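Local coordinates for inorganic pyrophosphatase (Shewanella sp. AS-11, PDB 6LL8), which probably catalyses the hydrolysis of diphosphate to two phosphates, as a type II inorganic pyrophosphatase that works with divalent metal ions such as manganese or magnesium, at residues D15-A20 against P44-I49; A20-Y25 against G138-A143. All blocks are in the same frame, centred on the assembly; numbering follows the deposited sequence.

Interaction 1 of 2, residues D15-A20 against P44-I49. With MG (magnesium ion), chain D.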
loop_
_atom_site.group_PDB
_atom_site.type_symbol
_atom_site.label_atom_id
_atom_site.label_comp_id
_atom_site.label_asym_id
_atom_site.label_seq_id
_atom_site.Cartn_x
_atom_site.Cartn_y
_atom_site.Cartn_z
ATOM N N ASP A 15 -0.423 5.347 -2.944
ATOM C CA ASP A 15 0.279 6.075 -1.887
ATOM C C ASP A 15 1.776 6.067 -2.131
ATOM O O ASP A 15 2.435 7.112 -2.027
ATOM C CB ASP A 15 -0.067 5.446 -0.544
ATOM C CG ASP A 15 0.290 6.196 0.712
ATOM O OD1 ASP A 15 0.437 7.451 0.619
ATOM O OD2 ASP A 15 0.345 5.570 1.796
ATOM N N SER A 16 2.340 4.928 -2.472
ATOM C CA SER A 16 3.779 4.814 -2.732
ATOM C C SER A 16 4.193 5.647 -3.942
ATOM O O SER A 16 5.302 6.194 -3.941
ATOM C CB SER A 16 4.182 3.364 -2.914
ATOM O OG SER A 16 4.399 2.695 -1.684
ATOM N N ILE A 17 3.413 5.660 -5.005
ATOM C CA ILE A 17 3.769 6.402 -6.238
ATOM C C ILE A 17 3.554 7.884 -6.009
ATOM O O ILE A 17 4.442 8.719 -6.257
ATOM C CB ILE A 17 2.974 5.877 -7.439
ATOM C CG1 ILE A 17 3.343 4.426 -7.729
ATOM C CG2 ILE A 17 3.141 6.788 -8.632
ATOM C CD1 ILE A 17 4.779 4.170 -8.144
ATOM N N CYS A 18 2.352 8.250 -5.600
ATOM C CA CYS A 18 1.998 9.669 -5.430
ATOM C C CYS A 18 2.820 10.283 -4.323
ATOM O O CYS A 18 3.204 11.451 -4.415
ATOM C CB CYS A 18 0.504 9.824 -5.181
ATOM S SG CYS A 18 -0.501 9.228 -6.586
ATOM N N GLY A 19 3.044 9.521 -3.261
ATOM C CA GLY A 19 3.891 10.034 -2.183
ATOM C C GLY A 19 5.321 10.257 -2.595
ATOM O O GLY A 19 5.940 11.250 -2.188
ATOM N N ALA A 20 5.872 9.389 -3.428
ATOM C CA ALA A 20 7.244 9.623 -3.936
ATOM C C ALA A 20 7.283 10.927 -4.744
ATOM O O ALA A 20 8.219 11.724 -4.580
ATOM C CB ALA A 20 7.706 8.457 -4.745
ATOM N N PRO A 44 -3.643 -0.183 -12.459
ATOM C CA PRO A 44 -4.628 0.630 -13.176
ATOM C C PRO A 44 -5.119 1.842 -12.397
ATOM O O PRO A 44 -5.296 2.911 -12.978
ATOM C CB PRO A 44 -5.724 -0.358 -13.545
ATOM C CG PRO A 44 -4.977 -1.684 -13.667
ATOM C CD PRO A 44 -3.930 -1.629 -12.560
ATOM N N GLU A 45 -5.351 1.671 -11.101
ATOM C CA GLU A 45 -5.827 2.809 -10.279
ATOM C C GLU A 45 -4.797 3.925 -10.306
ATOM O O GLU A 45 -5.136 5.116 -10.476
ATOM C CB GLU A 45 -6.059 2.357 -8.837
ATOM C CG GLU A 45 -6.571 3.451 -7.937
ATOM C CD GLU A 45 -6.296 3.391 -6.464
ATOM O OE1 GLU A 45 -5.186 3.477 -6.047
ATOM O OE2 GLU A 45 -7.272 3.381 -5.763
ATOM N N THR A 46 -3.522 3.605 -10.104
ATOM C CA THR A 46 -2.495 4.655 -10.059
ATOM C C THR A 46 -2.354 5.306 -11.427
ATOM O O THR A 46 -2.182 6.520 -11.518
ATOM C CB THR A 46 -1.147 4.133 -9.559
ATOM O OG1 THR A 46 -1.355 3.447 -8.318
ATOM C CG2 THR A 46 -0.162 5.260 -9.374
ATOM N N ALA A 47 -2.413 4.525 -12.498
ATOM C CA ALA A 47 -2.339 5.105 -13.848
ATOM C C ALA A 47 -3.477 6.113 -14.024
ATOM O O ALA A 47 -3.276 7.167 -14.630
ATOM C CB ALA A 47 -2.365 4.000 -14.879
ATOM N N PHE A 48 -4.672 5.762 -13.556
ATOM C CA PHE A 48 -5.844 6.643 -13.633
ATOM C C PHE A 48 -5.568 7.948 -12.924
ATOM O O PHE A 48 -5.866 9.044 -13.439
ATOM C CB PHE A 48 -7.051 5.896 -13.072
ATOM C CG PHE A 48 -8.316 6.705 -12.952
ATOM C CD1 PHE A 48 -9.190 6.759 -14.007
ATOM C CD2 PHE A 48 -8.631 7.404 -11.792
ATOM C CE1 PHE A 48 -10.351 7.509 -13.930
ATOM C CE2 PHE A 48 -9.811 8.144 -11.706
ATOM C CZ PHE A 48 -10.666 8.167 -12.777
ATOM N N ILE A 49 -5.028 7.869 -11.710
ATOM C CA ILE A 49 -4.758 9.096 -10.910
ATOM C C ILE A 49 -3.729 9.979 -11.640
ATOM O O ILE A 49 -3.917 11.199 -11.760
ATOM C CB ILE A 49 -4.268 8.703 -9.516
ATOM C CG1 ILE A 49 -5.369 8.004 -8.700
ATOM C CG2 ILE A 49 -3.708 9.914 -8.778
ATOM C CD1 ILE A 49 -4.826 7.313 -7.457
HETATM MG MG MG D . -0.192 3.618 2.383
#
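Thr46 gives up the most surface here, and it does so through its methyl alone: CG2 reaches over to the branch point of Ile17, 3.7 Å from both Ile17 CG2 and Ile17 CB, with Ile17 CG1 a little further at 4.0 Å. The two side chains cross obliquely. Chi1 of Thr46 (-52°) lays OG1 beside the backbone N, which leaves CG2 anti to that N and facing the neighbouring helix; the hydroxyl hydrogen-bonds to Ser14 and Ser43. Cys18, the next residue after Ile17, meets the residue one turn after Thr46: its SG lies 3.9 Å from Ile49 CG2. Nothing polar crosses between the segments, and the nearest CA atoms, Ile17 and Thr46, are 7.5 Å apart. Helix 14-29 links the adjacent parallel strands 4-7 and 34-38 of the DHH domain as a beta-alpha-beta crossover, and Ile17 also touches Arg38 of the second strand. Asp15 points away from helix 44-53, and its OD2 binds a magnesium ion at 2.1 Å together with Asp73, His95 and Asp147. Residues 15-20 are thus divided by face: carboxylate to the metal site, isoleucine and cysteine to the next helix. The contact is purely van der Waals, while the threonine hydroxyl satisfies its polarity in the serines near the start of both helices.

Interaction 2 of 2, residues A20-Y25 against G138-A143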
loop_
_atom_site.group_PDB
_atom_site.type_symbol
_atom_site.label_atom_id
_atom_site.label_comp_id
_atom_site.label_asym_id
_atom_site.label_seq_id
_atom_site.Cartn_x
_atom_site.Cartn_y
_atom_site.Cartn_z
ATOM N N ALA A 20 5.872 9.389 -3.428
ATOM C CA ALA A 20 7.244 9.623 -3.936
ATOM C C ALA A 20 7.283 10.927 -4.744
ATOM O O ALA A 20 8.219 11.724 -4.580
ATOM C CB ALA A 20 7.706 8.457 -4.745
ATOM N N ILE A 21 6.305 11.143 -5.601
ATOM C CA ILE A 21 6.243 12.380 -6.422
ATOM C C ILE A 21 6.109 13.576 -5.485
ATOM O O ILE A 21 6.823 14.577 -5.637
ATOM C CB ILE A 21 5.077 12.310 -7.410
ATOM C CG1 ILE A 21 5.312 11.220 -8.454
ATOM C CG2 ILE A 21 4.873 13.664 -8.074
ATOM C CD1 ILE A 21 4.121 10.933 -9.341
ATOM N N ALA A 22 5.187 13.506 -4.540
ATOM C CA ALA A 22 4.889 14.653 -3.670
ATOM C C ALA A 22 6.078 14.979 -2.771
ATOM O O ALA A 22 6.413 16.173 -2.583
ATOM C CB ALA A 22 3.656 14.358 -2.852
ATOM N N LEU A 23 6.732 13.985 -2.187
ATOM C CA LEU A 23 7.872 14.264 -1.305
ATOM C C LEU A 23 9.068 14.691 -2.122
ATOM O O LEU A 23 9.802 15.593 -1.677
ATOM C CB LEU A 23 8.176 13.070 -0.422
ATOM C CG LEU A 23 9.364 13.245 0.514
ATOM C CD1 LEU A 23 9.266 14.467 1.388
ATOM C CD2 LEU A 23 9.565 11.993 1.360
ATOM N N ALA A 24 9.321 14.113 -3.300
ATOM C CA ALA A 24 10.455 14.604 -4.115
ATOM C C ALA A 24 10.256 16.083 -4.439
ATOM O O ALA A 24 11.223 16.863 -4.415
ATOM C CB ALA A 24 10.625 13.793 -5.366
ATOM N N TYR A 25 9.045 16.497 -4.774
ATOM C CA TYR A 25 8.794 17.918 -5.095
ATOM C C TYR A 25 9.150 18.760 -3.886
ATOM O O TYR A 25 9.829 19.793 -3.990
ATOM C CB TYR A 25 7.347 18.119 -5.523
ATOM C CG TYR A 25 7.029 19.574 -5.799
ATOM C CD1 TYR A 25 7.328 20.161 -7.008
ATOM C CD2 TYR A 25 6.492 20.370 -4.819
ATOM C CE1 TYR A 25 7.046 21.499 -7.206
ATOM C CE2 TYR A 25 6.252 21.720 -4.978
ATOM C CZ TYR A 25 6.519 22.286 -6.198
ATOM O OH TYR A 25 6.280 23.634 -6.405
ATOM N N GLY A 138 -3.811 17.203 -6.071
ATOM C CA GLY A 138 -4.785 16.251 -6.593
ATOM C C GLY A 138 -4.341 14.818 -6.378
ATOM O O GLY A 138 -5.146 13.980 -5.995
ATOM N N ILE A 139 -3.082 14.517 -6.706
ATOM C CA ILE A 139 -2.635 13.117 -6.577
ATOM C C ILE A 139 -2.530 12.764 -5.094
ATOM O O ILE A 139 -2.803 11.602 -4.735
ATOM C CB ILE A 139 -1.375 12.811 -7.392
ATOM C CG1 ILE A 139 -0.112 13.490 -6.866
ATOM C CG2 ILE A 139 -1.619 13.097 -8.863
ATOM C CD1 ILE A 139 1.151 13.039 -7.560
ATOM N N MET A 140 -2.135 13.681 -4.229
ATOM C CA MET A 140 -2.094 13.405 -2.789
ATOM C C MET A 140 -3.498 13.105 -2.263
ATOM O O MET A 140 -3.708 12.161 -1.501
ATOM C CB MET A 140 -1.480 14.581 -2.042
ATOM C CG MET A 140 0.005 14.818 -2.316
ATOM S SD MET A 140 0.656 16.252 -1.462
ATOM C CE MET A 140 0.639 15.674 0.226
ATOM N N MET A 141 -4.451 13.919 -2.690
ATOM C CA MET A 141 -5.858 13.727 -2.320
ATOM C C MET A 141 -6.318 12.329 -2.728
ATOM O O MET A 141 -6.948 11.613 -1.935
ATOM C CB MET A 141 -6.682 14.799 -3.011
ATOM C CG MET A 141 -8.176 14.733 -2.709
ATOM S SD MET A 141 -9.218 15.470 -3.987
ATOM C CE MET A 141 -8.955 14.276 -5.291
ATOM N N CYS A 142 -6.021 11.955 -3.967
ATOM C CA CYS A 142 -6.438 10.628 -4.467
ATOM C C CYS A 142 -5.788 9.535 -3.628
ATOM O O CYS A 142 -6.448 8.527 -3.298
ATOM C CB CYS A 142 -6.088 10.441 -5.928
ATOM S SG CYS A 142 -7.093 11.411 -7.054
ATOM N N ALA A 143 -4.502 9.657 -3.336
ATOM C CA ALA A 143 -3.840 8.620 -2.537
ATOM C C ALA A 143 -4.534 8.433 -1.190
ATOM O O ALA A 143 -4.724 7.282 -0.743
ATOM C CB ALA A 143 -2.391 8.962 -2.325
#
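A chi1 of 69° puts CG1 of Ile139 between its backbone N and carbonyl carbon, and from there the chain runs out extended so that CD1 meets Ile21. Met140 next door is built differently: its CA-CB bond leaves to the side of the partner helix, but chi2 is fully extended (178°) and carries the thioether across to Ala22. At Ile21 the delta methyl of Ile139 approaches the beta branch, with Ile139 CD1 3.8 Å from Ile21 CG2 and 4.0 Å from Ile21 CB, and it also lies 4.1 Å from Ile21 CD1. The two isoleucines cross at about a right angle, one end-on methyl set against several carbons of the other. Ala22 offers just its CB, which lies 3.7 Å from Met140 CG and 3.8 Å from Met140 SD. With such a small residue at the nearest point, the CA atoms of Ala22 and Met140 come within 7.1 Å. Phe55 touches both isoleucines, Asn118 and Leu167 lie against Met140, and the carbonyl of Ala22 is hydrogen-bonded to Tyr125 OH. Between the segments themselves there is only apolar dispersion contact, so helices 14-29 and 134-147 of the DHH domain are matched here by shape, long side chains of one helix reaching to a branch and a bare methyl on the other.

Both contacts are buried and share helix 14-29, interaction 1 using its first turns and interaction 2 the turns that follow Ala20. Its partners there, helices 44-53 and 134-147, also pack on each other, and the two contacts merge: Cys18 SG lies 3.8 Å from Ile139 CB, and Ile49 CD1 is 3.7 Å from Cys142 CB. The three helices therefore enclose one continuous apolar patch. Their surroundings differ. Interaction 1 adjoins the metal site, so serines, carboxylates and a magnesium ion flank its methyl contacts, whereas interaction 2 lies further from the metals, with mostly aromatic and aliphatic neighbours and a partly exposed Ile21.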